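Side-chain contacts in 4-hydroxybutyrate CoA-transferase (Porphyromonas gingivalis, PDB 3EH7), which probably transfers coenzyme A between acetate or a related short-chain carboxylate and an acyl-CoA: residues A[424-427]-A[428-432]; A[103-106]-A[107-110]; A[402-405]-A[406-410]; A[9-12]-A[13-16]. One frame throughout, in Å; residues are numbered along the deposited sequence.

Contact 1: A[424-427]-A[428-432]; sequences ELTK and HLRKR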
ATOM      1  N   GLU A 424     -10.461   8.880  28.702  1.00 24.28           N
ATOM      2  CA  GLU A 424     -10.359   9.947  27.725  1.00 25.00           C
ATOM      3  C   GLU A 424     -10.538   9.421  26.290  1.00 24.26           C
ATOM      4  O   GLU A 424     -11.157  10.077  25.462  1.00 23.75           O
ATOM      5  CB  GLU A 424      -9.022  10.669  27.863  1.00 25.77           C
ATOM      6  CG  GLU A 424      -8.808  11.695  26.756  1.00 30.34           C
ATOM      7  CD  GLU A 424      -8.094  12.972  27.187  1.00 35.01           C
ATOM      8  OE1 GLU A 424      -7.381  12.985  28.230  1.00 37.06           O
ATOM      9  OE2 GLU A 424      -8.251  13.968  26.442  1.00 38.16           O
ATOM     10  N   LEU A 425     -10.010   8.235  25.992  1.00 23.40           N
ATOM     11  CA  LEU A 425     -10.246   7.638  24.674  1.00 22.88           C
ATOM     12  C   LEU A 425     -11.747   7.388  24.448  1.00 22.83           C
ATOM     13  O   LEU A 425     -12.284   7.672  23.368  1.00 21.91           O
ATOM     14  CB  LEU A 425      -9.457   6.341  24.492  1.00 21.92           C
ATOM     15  CG  LEU A 425      -7.946   6.476  24.309  1.00 21.57           C
ATOM     16  CD1 LEU A 425      -7.324   5.094  24.496  1.00 18.58           C
ATOM     17  CD2 LEU A 425      -7.551   7.092  22.912  1.00 19.81           C
ATOM     18  N   THR A 426     -12.420   6.875  25.475  1.00 23.17           N
ATOM     19  CA  THR A 426     -13.844   6.592  25.390  1.00 24.00           C
ATOM     20  C   THR A 426     -14.668   7.855  25.157  1.00 25.32           C
ATOM     21  O   THR A 426     -15.704   7.832  24.478  1.00 23.71           O
ATOM     22  CB  THR A 426     -14.324   5.859  26.646  1.00 23.83           C
ATOM     23  OG1 THR A 426     -13.666   4.595  26.705  1.00 23.97           O
ATOM     24  CG2 THR A 426     -15.843   5.632  26.620  1.00 23.57           C
ATOM     25  N   LYS A 427     -14.219   8.977  25.707  1.00 27.28           N
ATOM     26  CA  LYS A 427     -14.999  10.180  25.495  1.00 29.12           C
ATOM     27  C   LYS A 427     -14.834  10.689  24.065  1.00 29.96           C
ATOM     28  O   LYS A 427     -15.816  11.091  23.465  1.00 30.31           O
ATOM     29  CB  LYS A 427     -14.781  11.218  26.592  1.00 29.79           C
ATOM     30  CG  LYS A 427     -13.650  12.190  26.451  1.00 31.24           C
ATOM     31  CD  LYS A 427     -13.707  13.154  27.651  1.00 33.65           C
ATOM     32  CE  LYS A 427     -13.127  12.533  28.942  1.00 34.84           C
ATOM     33  NZ  LYS A 427     -13.929  12.899  30.184  1.00 36.68           N
ATOM     34  N   HIS A 428     -13.642  10.587  23.483  1.00 31.56           N
ATOM     35  CA  HIS A 428     -13.496  10.842  22.046  1.00 32.87           C
ATOM     36  C   HIS A 428     -14.360   9.879  21.225  1.00 32.76           C
ATOM     37  O   HIS A 428     -15.015  10.285  20.289  1.00 32.88           O
ATOM     38  CB  HIS A 428     -12.033  10.784  21.610  1.00 33.46           C
ATOM     39  CG  HIS A 428     -11.244  11.987  22.030  1.00 37.48           C
ATOM     40  ND1 HIS A 428     -10.666  12.100  23.282  1.00 41.17           N
ATOM     41  CD2 HIS A 428     -10.962  13.146  21.380  1.00 40.31           C
ATOM     42  CE1 HIS A 428     -10.045  13.262  23.381  1.00 41.12           C
ATOM     43  NE2 HIS A 428     -10.208  13.917  22.241  1.00 42.52           N
ATOM     44  N   LEU A 429     -14.378   8.607  21.589  1.00 33.31           N
ATOM     45  CA  LEU A 429     -15.278   7.653  20.953  1.00 33.83           C
ATOM     46  C   LEU A 429     -16.703   8.200  20.982  1.00 34.69           C
ATOM     47  O   LEU A 429     -17.384   8.196  19.965  1.00 34.45           O
ATOM     48  CB  LEU A 429     -15.203   6.291  21.661  1.00 33.60           C
ATOM     49  CG  LEU A 429     -16.236   5.195  21.374  1.00 33.69           C
ATOM     50  CD1 LEU A 429     -15.985   4.531  20.053  1.00 33.07           C
ATOM     51  CD2 LEU A 429     -16.220   4.149  22.475  1.00 34.19           C
ATOM     52  N   ARG A 430     -17.132   8.695  22.143  1.00 35.77           N
ATOM     53  CA  ARG A 430     -18.522   9.134  22.325  1.00 36.75           C
ATOM     54  C   ARG A 430     -18.857  10.410  21.568  1.00 36.48           C
ATOM     55  O   ARG A 430     -19.914  10.517  20.979  1.00 35.84           O
ATOM     56  CB  ARG A 430     -18.858   9.309  23.805  1.00 37.35           C
ATOM     57  CG  ARG A 430     -20.187   8.695  24.123  1.00 40.78           C
ATOM     58  CD  ARG A 430     -20.063   7.164  24.235  1.00 44.62           C
ATOM     59  NE  ARG A 430     -19.838   6.766  25.623  1.00 47.99           N
ATOM     60  CZ  ARG A 430     -19.644   5.519  26.050  1.00 50.06           C
ATOM     61  NH1 ARG A 430     -19.461   5.307  27.357  1.00 50.66           N
ATOM     62  NH2 ARG A 430     -19.629   4.491  25.195  1.00 50.15           N
ATOM     63  N   LYS A 431     -17.949  11.372  21.611  1.00 36.93           N
ATOM     64  CA  LYS A 431     -18.066  12.581  20.811  0.50 37.32           C
ATOM     65  C   LYS A 431     -18.242  12.242  19.327  1.00 37.74           C
ATOM     66  O   LYS A 431     -19.074  12.842  18.641  1.00 37.37           O
ATOM     67  CB  LYS A 431     -16.832  13.465  21.012  0.50 37.38           C
ATOM     68  CG  LYS A 431     -16.849  14.774  20.232  0.50 37.62           C
ATOM     69  CD  LYS A 431     -15.744  15.722  20.691  0.50 37.16           C
ATOM     70  CE  LYS A 431     -14.365  15.112  20.515  0.50 36.60           C
ATOM     71  NZ  LYS A 431     -13.296  16.037  20.981  0.50 35.81           N
ATOM     72  N   ARG A 432     -17.467  11.271  18.834  1.00 38.08           N
ATOM     73  CA  ARG A 432     -17.529  10.849  17.420  1.00 39.15           C
ATOM     74  C   ARG A 432     -18.746  10.008  17.024  1.00 39.09           C
ATOM     75  O   ARG A 432     -19.338  10.268  16.008  1.00 39.33           O
ATOM     76  CB  ARG A 432     -16.279  10.056  17.033  1.00 39.20           C
ATOM     77  CG  ARG A 432     -15.247  10.848  16.296  1.00 42.10           C
ATOM     78  CD  ARG A 432     -13.890  10.129  16.343  1.00 46.33           C
ATOM     79  NE  ARG A 432     -12.982  10.724  17.338  1.00 49.36           N
ATOM     80  CZ  ARG A 432     -11.719  10.358  17.555  1.00 49.69           C
ATOM     81  NH1 ARG A 432     -11.012  11.003  18.468  1.00 50.47           N
ATOM     82  NH2 ARG A 432     -11.162   9.364  16.865  1.00 50.79           N
TER

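Contact 2: A[103-106]-A[107-110]; sequences PVFF and YEVP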
ATOM      1  N   PRO A 103      11.096  10.237   1.401  1.00 24.80           N
ATOM      2  CA  PRO A 103      10.097   9.159   1.634  1.00 24.94           C
ATOM      3  C   PRO A 103      10.043   8.171   0.461  1.00 25.49           C
ATOM      4  O   PRO A 103       9.942   8.566  -0.704  1.00 26.91           O
ATOM      5  CB  PRO A 103       8.760   9.905   1.801  1.00 24.97           C
ATOM      6  CG  PRO A 103       9.096  11.379   1.834  1.00 24.45           C
ATOM      7  CD  PRO A 103      10.490  11.575   1.297  1.00 23.98           C
ATOM      8  N   VAL A 104      10.175   6.890   0.750  1.00 25.22           N
ATOM      9  CA  VAL A 104      10.183   5.892  -0.297  1.00 25.84           C
ATOM     10  C   VAL A 104       9.864   4.573   0.381  1.00 24.73           C
ATOM     11  O   VAL A 104      10.118   4.432   1.560  1.00 25.93           O
ATOM     12  CB  VAL A 104      11.567   5.847  -0.993  1.00 26.45           C
ATOM     13  CG1 VAL A 104      12.635   5.557   0.016  1.00 28.04           C
ATOM     14  CG2 VAL A 104      11.571   4.838  -2.165  1.00 28.79           C
ATOM     15  N   PHE A 105       9.268   3.630  -0.328  1.00 23.33           N
ATOM     16  CA  PHE A 105       9.162   2.274   0.205  1.00 22.59           C
ATOM     17  C   PHE A 105      10.543   1.627   0.102  1.00 21.80           C
ATOM     18  O   PHE A 105      11.206   1.750  -0.908  1.00 21.16           O
ATOM     19  CB  PHE A 105       8.177   1.440  -0.583  1.00 22.60           C
ATOM     20  CG  PHE A 105       6.729   1.809  -0.357  1.00 22.91           C
ATOM     21  CD1 PHE A 105       6.263   2.127   0.901  1.00 19.82           C
ATOM     22  CD2 PHE A 105       5.827   1.790  -1.431  1.00 22.27           C
ATOM     23  CE1 PHE A 105       4.918   2.447   1.103  1.00 21.78           C
ATOM     24  CE2 PHE A 105       4.494   2.076  -1.229  1.00 23.37           C
ATOM     25  CZ  PHE A 105       4.039   2.426   0.049  1.00 22.41           C
ATOM     26  N   PHE A 106      10.955   0.924   1.132  1.00 21.55           N
ATOM     27  CA  PHE A 106      12.296   0.335   1.169  1.00 21.40           C
ATOM     28  C   PHE A 106      12.556  -0.565  -0.067  1.00 21.31           C
ATOM     29  O   PHE A 106      13.580  -0.427  -0.730  1.00 19.60           O
ATOM     30  CB  PHE A 106      12.460  -0.435   2.478  1.00 21.35           C
ATOM     31  CG  PHE A 106      13.882  -0.825   2.807  1.00 23.21           C
ATOM     32  CD1 PHE A 106      14.974  -0.358   2.077  1.00 23.17           C
ATOM     33  CD2 PHE A 106      14.123  -1.666   3.885  1.00 23.61           C
ATOM     34  CE1 PHE A 106      16.266  -0.756   2.413  1.00 24.04           C
ATOM     35  CE2 PHE A 106      15.397  -2.043   4.224  1.00 24.09           C
ATOM     36  CZ  PHE A 106      16.478  -1.586   3.496  1.00 22.97           C
ATOM     37  N   TYR A 107      11.623  -1.462  -0.388  1.00 20.16           N
ATOM     38  CA  TYR A 107      11.776  -2.337  -1.565  1.00 21.43           C
ATOM     39  C   TYR A 107      11.917  -1.613  -2.910  1.00 22.13           C
ATOM     40  O   TYR A 107      12.417  -2.190  -3.861  1.00 23.12           O
ATOM     41  CB  TYR A 107      10.662  -3.402  -1.634  1.00 21.44           C
ATOM     42  CG  TYR A 107       9.413  -2.924  -2.315  1.00 23.04           C
ATOM     43  CD1 TYR A 107       8.446  -2.248  -1.605  1.00 24.59           C
ATOM     44  CD2 TYR A 107       9.218  -3.103  -3.700  1.00 24.48           C
ATOM     45  CE1 TYR A 107       7.289  -1.795  -2.209  1.00 23.27           C
ATOM     46  CE2 TYR A 107       8.064  -2.637  -4.314  1.00 27.15           C
ATOM     47  CZ  TYR A 107       7.106  -1.981  -3.549  1.00 26.83           C
ATOM     48  OH  TYR A 107       5.944  -1.499  -4.088  1.00 32.11           O
ATOM     49  N   GLU A 108      11.475  -0.356  -2.981  1.00 22.90           N
ATOM     50  CA  GLU A 108      11.529   0.452  -4.182  1.00 23.34           C
ATOM     51  C   GLU A 108      12.838   1.218  -4.368  1.00 22.91           C
ATOM     52  O   GLU A 108      13.105   1.747  -5.452  1.00 22.38           O
ATOM     53  CB  GLU A 108      10.372   1.466  -4.196  1.00 24.60           C
ATOM     54  CG  GLU A 108       9.204   1.081  -5.076  1.00 30.17           C
ATOM     55  CD  GLU A 108       8.203   2.221  -5.240  1.00 36.96           C
ATOM     56  OE1 GLU A 108       7.577   2.633  -4.243  1.00 40.28           O
ATOM     57  OE2 GLU A 108       8.061   2.731  -6.379  1.00 45.13           O
ATOM     58  N   VAL A 109      13.644   1.298  -3.317  1.00 21.61           N
ATOM     59  CA  VAL A 109      14.889   2.055  -3.383  1.00 21.79           C
ATOM     60  C   VAL A 109      15.844   1.612  -4.502  1.00 21.94           C
ATOM     61  O   VAL A 109      16.349   2.456  -5.250  1.00 21.94           O
ATOM     62  CB  VAL A 109      15.587   2.044  -2.009  1.00 22.09           C
ATOM     63  CG1 VAL A 109      16.993   2.582  -2.106  1.00 19.35           C
ATOM     64  CG2 VAL A 109      14.724   2.845  -1.012  1.00 21.66           C
ATOM     65  N   PRO A 110      16.094   0.298  -4.648  1.00 22.89           N
ATOM     66  CA  PRO A 110      17.055  -0.112  -5.706  1.00 22.65           C
ATOM     67  C   PRO A 110      16.653   0.317  -7.118  1.00 24.57           C
ATOM     68  O   PRO A 110      17.492   0.825  -7.870  1.00 22.24           O
ATOM     69  CB  PRO A 110      17.103  -1.632  -5.581  1.00 23.07           C
ATOM     70  CG  PRO A 110      16.699  -1.879  -4.098  1.00 22.53           C
ATOM     71  CD  PRO A 110      15.670  -0.845  -3.817  1.00 22.44           C
TER
HETATM   72  O   HOH W   1       7.986   4.496  -2.719  1.00 27.15           O

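Contact 3: A[402-405]-A[406-410]; sequences KGKS and LRQRA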
ATOM      1  N   LYS A 402      -9.148  -5.638  10.953  1.00 25.58           N
ATOM      2  CA  LYS A 402      -9.648  -5.894   9.595  1.00 26.85           C
ATOM      3  C   LYS A 402     -11.082  -6.350   9.636  1.00 26.77           C
ATOM      4  O   LYS A 402     -11.384  -7.299  10.328  1.00 28.25           O
ATOM      5  CB  LYS A 402      -8.808  -6.957   8.878  1.00 27.61           C
ATOM      6  CG  LYS A 402      -7.490  -6.434   8.378  1.00 30.00           C
ATOM      7  CD  LYS A 402      -6.986  -7.233   7.136  1.00 33.77           C
ATOM      8  CE  LYS A 402      -6.273  -6.315   6.161  1.00 34.13           C
ATOM      9  NZ  LYS A 402      -5.440  -7.050   5.165  1.00 35.68           N
ATOM     10  N   GLY A 403     -11.960  -5.665   8.909  1.00 26.81           N
ATOM     11  CA  GLY A 403     -13.381  -6.011   8.883  1.00 26.32           C
ATOM     12  C   GLY A 403     -14.191  -5.290   9.946  1.00 25.96           C
ATOM     13  O   GLY A 403     -15.436  -5.373   9.932  1.00 26.24           O
ATOM     14  N   LYS A 404     -13.526  -4.583  10.879  1.00 24.41           N
ATOM     15  CA  LYS A 404     -14.261  -3.845  11.909  1.00 22.80           C
ATOM     16  C   LYS A 404     -14.612  -2.447  11.419  1.00 21.98           C
ATOM     17  O   LYS A 404     -13.832  -1.780  10.687  1.00 20.44           O
ATOM     18  CB  LYS A 404     -13.493  -3.784  13.229  1.00 23.25           C
ATOM     19  CG  LYS A 404     -13.374  -5.151  13.954  1.00 25.88           C
ATOM     20  CD  LYS A 404     -12.694  -4.995  15.321  1.00 27.88           C
ATOM     21  CE  LYS A 404     -12.828  -6.242  16.237  1.00 29.83           C
ATOM     22  NZ  LYS A 404     -12.258  -7.486  15.645  1.00 28.38           N
ATOM     23  N   SER A 405     -15.794  -1.995  11.843  1.00 20.41           N
ATOM     24  CA  SER A 405     -16.221  -0.615  11.620  1.00 20.03           C
ATOM     25  C   SER A 405     -15.375   0.318  12.460  1.00 19.65           C
ATOM     26  O   SER A 405     -14.619  -0.139  13.327  1.00 18.96           O
ATOM     27  CB  SER A 405     -17.683  -0.429  12.018  1.00 19.79           C
ATOM     28  OG  SER A 405     -17.830  -0.568  13.423  1.00 18.97           O
ATOM     29  N   LEU A 406     -15.526   1.610  12.214  1.00 19.34           N
ATOM     30  CA  LEU A 406     -14.805   2.611  12.977  1.00 20.18           C
ATOM     31  C   LEU A 406     -15.156   2.521  14.468  1.00 20.01           C
ATOM     32  O   LEU A 406     -14.240   2.617  15.304  1.00 20.00           O
ATOM     33  CB  LEU A 406     -15.057   4.041  12.446  1.00 20.19           C
ATOM     34  CG  LEU A 406     -14.524   4.346  11.044  1.00 20.90           C
ATOM     35  CD1 LEU A 406     -14.911   5.791  10.645  1.00 18.72           C
ATOM     36  CD2 LEU A 406     -13.029   4.082  10.953  1.00 20.73           C
ATOM     37  N   ARG A 407     -16.443   2.324  14.792  1.00 19.72           N
ATOM     38  CA  ARG A 407     -16.878   2.158  16.180  0.50 19.79           C
ATOM     39  C   ARG A 407     -16.183   0.945  16.782  1.00 19.43           C
ATOM     40  O   ARG A 407     -15.549   1.043  17.824  1.00 19.73           O
ATOM     41  CB  ARG A 407     -18.409   1.990  16.267  0.50 20.19           C
ATOM     42  CG  ARG A 407     -18.999   2.134  17.674  0.50 20.66           C
ATOM     43  CD  ARG A 407     -20.329   1.367  17.833  0.50 21.32           C
ATOM     44  NE  ARG A 407     -20.102  -0.001  18.304  0.50 22.09           N
ATOM     45  CZ  ARG A 407     -20.386  -1.107  17.624  0.50 20.58           C
ATOM     46  NH1 ARG A 407     -20.935  -1.041  16.425  0.50 19.97           N
ATOM     47  NH2 ARG A 407     -20.114  -2.291  18.157  0.50 20.80           N
ATOM     48  N   GLN A 408     -16.305  -0.196  16.098  1.00 18.73           N
ATOM     49  CA  GLN A 408     -15.716  -1.449  16.545  1.00 18.47           C
ATOM     50  C   GLN A 408     -14.194  -1.362  16.712  1.00 18.72           C
ATOM     51  O   GLN A 408     -13.624  -1.907  17.661  1.00 18.66           O
ATOM     52  CB  GLN A 408     -16.073  -2.572  15.581  1.00 18.71           C
ATOM     53  CG  GLN A 408     -17.593  -2.975  15.631  1.00 19.13           C
ATOM     54  CD  GLN A 408     -17.970  -3.887  14.480  1.00 21.84           C
ATOM     55  OE1 GLN A 408     -17.290  -3.915  13.433  1.00 18.57           O
ATOM     56  NE2 GLN A 408     -19.038  -4.664  14.667  1.00 21.03           N
ATOM     57  N   ARG A 409     -13.545  -0.668  15.792  1.00 18.56           N
ATOM     58  CA  ARG A 409     -12.107  -0.485  15.876  1.00 19.16           C
ATOM     59  C   ARG A 409     -11.709   0.321  17.104  1.00 18.52           C
ATOM     60  O   ARG A 409     -10.844  -0.112  17.861  1.00 18.63           O
ATOM     61  CB  ARG A 409     -11.599   0.201  14.615  1.00 19.92           C
ATOM     62  CG  ARG A 409     -11.429  -0.724  13.460  1.00 20.33           C
ATOM     63  CD  ARG A 409     -11.061   0.115  12.228  1.00 22.05           C
ATOM     64  NE  ARG A 409     -10.824  -0.765  11.104  1.00 21.55           N
ATOM     65  CZ  ARG A 409      -9.710  -0.840  10.385  1.00 20.50           C
ATOM     66  NH1 ARG A 409      -8.700  -0.009  10.578  1.00 22.23           N
ATOM     67  NH2 ARG A 409      -9.638  -1.735   9.409  1.00 21.14           N
ATOM     68  N   ALA A 410     -12.375   1.457  17.313  1.00 18.23           N
ATOM     69  CA  ALA A 410     -12.190   2.288  18.496  1.00 18.61           C
ATOM     70  C   ALA A 410     -12.336   1.475  19.795  1.00 18.87           C
ATOM     71  O   ALA A 410     -11.464   1.510  20.678  1.00 17.29           O
ATOM     72  CB  ALA A 410     -13.173   3.484  18.505  1.00 17.61           C
TER
HETATM   73  O   HOH W   2     -12.159  -2.659   8.735  1.00 32.50           O

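Contact 4: A[9-12]-A[13-16]; sequences AEYA and SRIV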
ATOM      1  N   ALA A   9      48.010  -9.059  -3.411  1.00 38.90           N
ATOM      2  CA  ALA A   9      48.950  -8.722  -4.484  1.00 39.11           C
ATOM      3  C   ALA A   9      48.318  -8.152  -5.751  1.00 39.22           C
ATOM      4  O   ALA A   9      48.634  -7.026  -6.130  1.00 39.09           O
ATOM      5  CB  ALA A   9      49.797  -9.940  -4.835  1.00 39.10           C
ATOM      6  N   GLU A  10      47.423  -8.907  -6.390  1.00 39.66           N
ATOM      7  CA  GLU A  10      46.910  -8.501  -7.707  1.00 40.13           C
ATOM      8  C   GLU A  10      46.173  -7.174  -7.680  1.00 39.96           C
ATOM      9  O   GLU A  10      46.140  -6.450  -8.683  1.00 39.44           O
ATOM     10  CB  GLU A  10      45.980  -9.546  -8.330  1.00 40.66           C
ATOM     11  CG  GLU A  10      46.006  -9.457  -9.888  1.00 42.47           C
ATOM     12  CD  GLU A  10      44.666  -9.732 -10.580  1.00 44.73           C
ATOM     13  OE1 GLU A  10      43.734 -10.282  -9.934  1.00 45.85           O
ATOM     14  OE2 GLU A  10      44.565  -9.402 -11.790  1.00 44.50           O
ATOM     15  N   TYR A  11      45.593  -6.865  -6.520  1.00 39.79           N
ATOM     16  CA  TYR A  11      44.756  -5.693  -6.364  1.00 39.67           C
ATOM     17  C   TYR A  11      45.537  -4.511  -5.794  1.00 38.10           C
ATOM     18  O   TYR A  11      44.957  -3.440  -5.605  1.00 37.66           O
ATOM     19  CB  TYR A  11      43.555  -6.022  -5.460  1.00 40.41           C
ATOM     20  CG  TYR A  11      43.035  -7.454  -5.572  1.00 44.12           C
ATOM     21  CD1 TYR A  11      42.376  -7.897  -6.727  1.00 47.19           C
ATOM     22  CD2 TYR A  11      43.215  -8.371  -4.518  1.00 47.65           C
ATOM     23  CE1 TYR A  11      41.892  -9.221  -6.824  1.00 49.28           C
ATOM     24  CE2 TYR A  11      42.741  -9.691  -4.605  1.00 49.17           C
ATOM     25  CZ  TYR A  11      42.078 -10.114  -5.756  1.00 51.18           C
ATOM     26  OH  TYR A  11      41.617 -11.428  -5.849  1.00 52.78           O
ATOM     27  N   ALA A  12      46.837  -4.694  -5.539  1.00 36.61           N
ATOM     28  CA  ALA A  12      47.658  -3.677  -4.877  1.00 35.65           C
ATOM     29  C   ALA A  12      47.509  -2.304  -5.515  1.00 34.89           C
ATOM     30  O   ALA A  12      47.559  -1.274  -4.826  1.00 34.38           O
ATOM     31  CB  ALA A  12      49.136  -4.089  -4.859  1.00 35.49           C
ATOM     32  N   SER A  13      47.302  -2.292  -6.828  1.00 34.07           N
ATOM     33  CA  SER A  13      47.253  -1.046  -7.590  1.00 33.42           C
ATOM     34  C   SER A  13      46.132  -0.128  -7.160  1.00 32.13           C
ATOM     35  O   SER A  13      46.290   1.084  -7.223  1.00 31.91           O
ATOM     36  CB  SER A  13      47.165  -1.342  -9.098  1.00 34.15           C
ATOM     37  OG  SER A  13      46.225  -2.375  -9.387  1.00 36.07           O
ATOM     38  N   ARG A  14      45.023  -0.703  -6.689  1.00 30.33           N
ATOM     39  CA  ARG A  14      43.835   0.071  -6.277  1.00 29.70           C
ATOM     40  C   ARG A  14      43.655   0.196  -4.757  1.00 27.53           C
ATOM     41  O   ARG A  14      42.708   0.817  -4.307  1.00 26.02           O
ATOM     42  CB  ARG A  14      42.571  -0.569  -6.857  1.00 29.99           C
ATOM     43  CG  ARG A  14      42.352  -0.297  -8.335  1.00 32.13           C
ATOM     44  CD  ARG A  14      41.135  -1.053  -8.837  1.00 33.97           C
ATOM     45  NE  ARG A  14      41.428  -2.481  -9.003  1.00 35.23           N
ATOM     46  CZ  ARG A  14      40.575  -3.476  -8.761  1.00 37.03           C
ATOM     47  NH1 ARG A  14      39.338  -3.217  -8.320  1.00 35.56           N
ATOM     48  NH2 ARG A  14      40.970  -4.744  -8.946  1.00 36.84           N
ATOM     49  N   ILE A  15      44.570  -0.400  -3.991  1.00 25.97           N
ATOM     50  CA  ILE A  15      44.495  -0.403  -2.530  1.00 24.75           C
ATOM     51  C   ILE A  15      45.067   0.922  -2.029  1.00 23.83           C
ATOM     52  O   ILE A  15      46.164   1.318  -2.393  1.00 24.13           O
ATOM     53  CB  ILE A  15      45.207  -1.649  -1.908  1.00 24.41           C
ATOM     54  CG1 ILE A  15      44.384  -2.906  -2.188  1.00 24.15           C
ATOM     55  CG2 ILE A  15      45.384  -1.499  -0.402  1.00 23.91           C
ATOM     56  CD1 ILE A  15      45.005  -4.188  -1.673  1.00 25.07           C
ATOM     57  N   VAL A  16      44.292   1.632  -1.222  1.00 23.16           N
ATOM     58  CA  VAL A  16      44.710   2.952  -0.732  1.00 22.01           C
ATOM     59  C   VAL A  16      44.260   3.081   0.712  1.00 21.53           C
ATOM     60  O   VAL A  16      43.514   2.250   1.210  1.00 20.01           O
ATOM     61  CB  VAL A  16      44.086   4.124  -1.556  1.00 21.84           C
ATOM     62  CG1 VAL A  16      44.406   3.995  -3.043  1.00 21.07           C
ATOM     63  CG2 VAL A  16      42.608   4.198  -1.326  1.00 19.87           C
TER

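Contact 1: A[424-427]-A[428-432]
The His428 imidazole lies alongside the Glu424 side chain, one turn on in the C-terminal alpha-helix 419-433, both groups pointing the same way. Carboxylate and ring planes are only 13° apart, so the two flat groups are nearly coplanar, with Glu424 OE2 3.6 Å from His428 CE1. The polar grip of the ring, however, is on the backbone: His428 ND1 gives a nearly straight hydrogen bond of 3.0 Å to Glu424 O, which stays within 7° of the ring plane. His428 CG stands beside its own backbone N (chi1 -75°), and this brings ND1 back over the preceding turn. Glu424 O thus accepts twice, from ND1 and from the helical N-H of His428, the two donors coming from opposite faces of the carbonyl plane. Histidine suits the place because it can offer a ring N-H to a helix carbonyl, and the nearby carboxylate would tend to stabilise a protonated ring.

Thr426 and Arg430 make another i to i+4 pair, lying side by side. The Thr426 methyl CG2 sits over one face of the Arg430 guanidinium, offset toward its rim and 3.7 Å from NH1, while Thr426 OG1 is hydrogen-bonded to Arg422 O one turn earlier. The threonine therefore spends its hydroxyl on the helix backbone and its methyl on the cation. On the inner side, Leu425 and Leu429 carry the apolar surface that meets Ile414 of helix 406-414. Their turn is closed by Leu429 N, 2.9 Å from Leu425 O and in its carbonyl plane.

Contact 2: A[103-106]-A[107-110]
The chain leaves an extended run at Phe105 and turns through two overlapping beta turns of type I character that lead into helix 109-114, Glu108 N bonding to Phe105 O at 3.0 Å and Val109 N to Phe106 O at 3.1 Å, each donor well above its carbonyl plane. The stretch is buried, mostly by its own chain, and borders the second subunit.

Val104 meets Val109 at about a right angle, methyl to methyl, CG1 to CG2 at 3.6 Å; short branched side chains let the methyls meet closely across the turn. The Phe105 and Tyr107 side chains run side by side, Tyr107 CE1 lying 3.7 Å from Phe105 CB. Tyr107 CG is held between its own backbone N and carbonyl carbon (chi1 86°), which swings the ring back toward Phe105. Helix 341-350 covers Phe105 with Val342, Asp343 and Arg346.

Glu108 brings the charge. Its OE2 forms a salt bridge with Lys402 of the second subunit, so the carboxylate ties this turn to the partner chain. Its other oxygen, OE1, comes within 3.4 Å of Phe105 CD2, on the side where a water accepts from Phe105 N at 2.8 Å.

Contact 3: A[402-405]-A[406-410]
A capping box opens helix 406-414, with Ser405 as the N-cap and Gln408 as its reciprocal partner. Gln408 N donates to Ser405 OG at 3.1 Å, and in return Ser405 N donates to Gln408 OE1 at 2.9 Å; both bonds are nearly straight. Ser405 OG sits between its own backbone N and carbonyl carbon (chi1 67°), where it faces the first turn. A short hydroxyl is apt here, while the longer glutamine extends its amide back to the N-H just before the helix. Helical bonding then begins with Arg409 N to Ser405 O, 2.7 Å.

Lys404 crosses Gln408 at about a right angle, its CB 3.7 Å from Gln408 CB, and Lys404 NZ is hydrogen-bonded to Gln400 O. Arg409 runs extended beside the loop. Its NE bonds to Lys404 O at 3.2 Å, the oxygen lying near the guanidinium plane while NE stands above the carbonyl plane, and NH2 reaches a water, 2.8 Å away, that also lies close to Lys404 O. NH1 goes to the carbonyls of Met322 and Arg386. Lys402 NZ forms a salt bridge with Glu108 of the second subunit.

Several N-H groups of one buried guanidinium are thus spent on carbonyls and water, which holds its plane fixed. Capping the first turn would lower the cost of starting the helix and mark Ser405 as its boundary.

Contact 4: A[9-12]-A[13-16]
The Tyr11 ring has Glu10 CB over one face, offset toward the rim, and Arg14 NH2 at its edge, near the ring plane and 4.1 Å from CD1. Ring and guanidinium planes stand almost perpendicular, 86° apart, and NH2 sits at the edge, so this is not a stacked cation-pi contact. The pair belongs to two overlapping beta turns, of type I character, that lead from a 3-10 segment at residues 10-11 into the weakly bonded strand 15-16, an outermost strand of the parallel sheet of the N-terminal region.

Arg14 reaches its place with CG beside its own backbone N (chi1 -76°) and a bend at chi3. Its NH1 bonds to the carbonyls of Ile174 and Leu177 in the loop before strand 179-183, a task suited to a long side chain with several donors. Tyr11 leans on Ile180, Pro130 and Ile174, where a broad ring spans neighbouring apolar groups.

Ile15 turns toward the preceding segment and lays CG1 3.5 Å from Tyr11 O; it also packs on Ile180 and Met182, as a beta-branched residue on a strand can. Two i to i+3 backbone bonds close the turns. Arg14 N meets Tyr11 O at 2.9 Å, and Ile15 N meets Ala12 O at 3.2 Å, the second donor standing 70° out of the carbonyl plane.

Overall arrangement
Contacts 1 and 3 are neighbours: helices 406-414 and 419-433 follow each other in the chain, and the contact centres are about 14 Å apart. They meet where Leu429 CD1 packs 3.4 Å from Ala410 CB. Contact 4 lies on the opposite side of the chain's centre, its centre about 68 Å from that of contact 1. Contact 2 is the most central, about 13 Å from the chain's centre, and within one chain it does not touch contact 3, their nearest atoms being about 14 Å apart. The two meet instead between subunits: contact 2 of one copy faces contact 3 of the other, where Glu108 pairs with Lys402 of the second subunit and Pro103 packs on its Arg409.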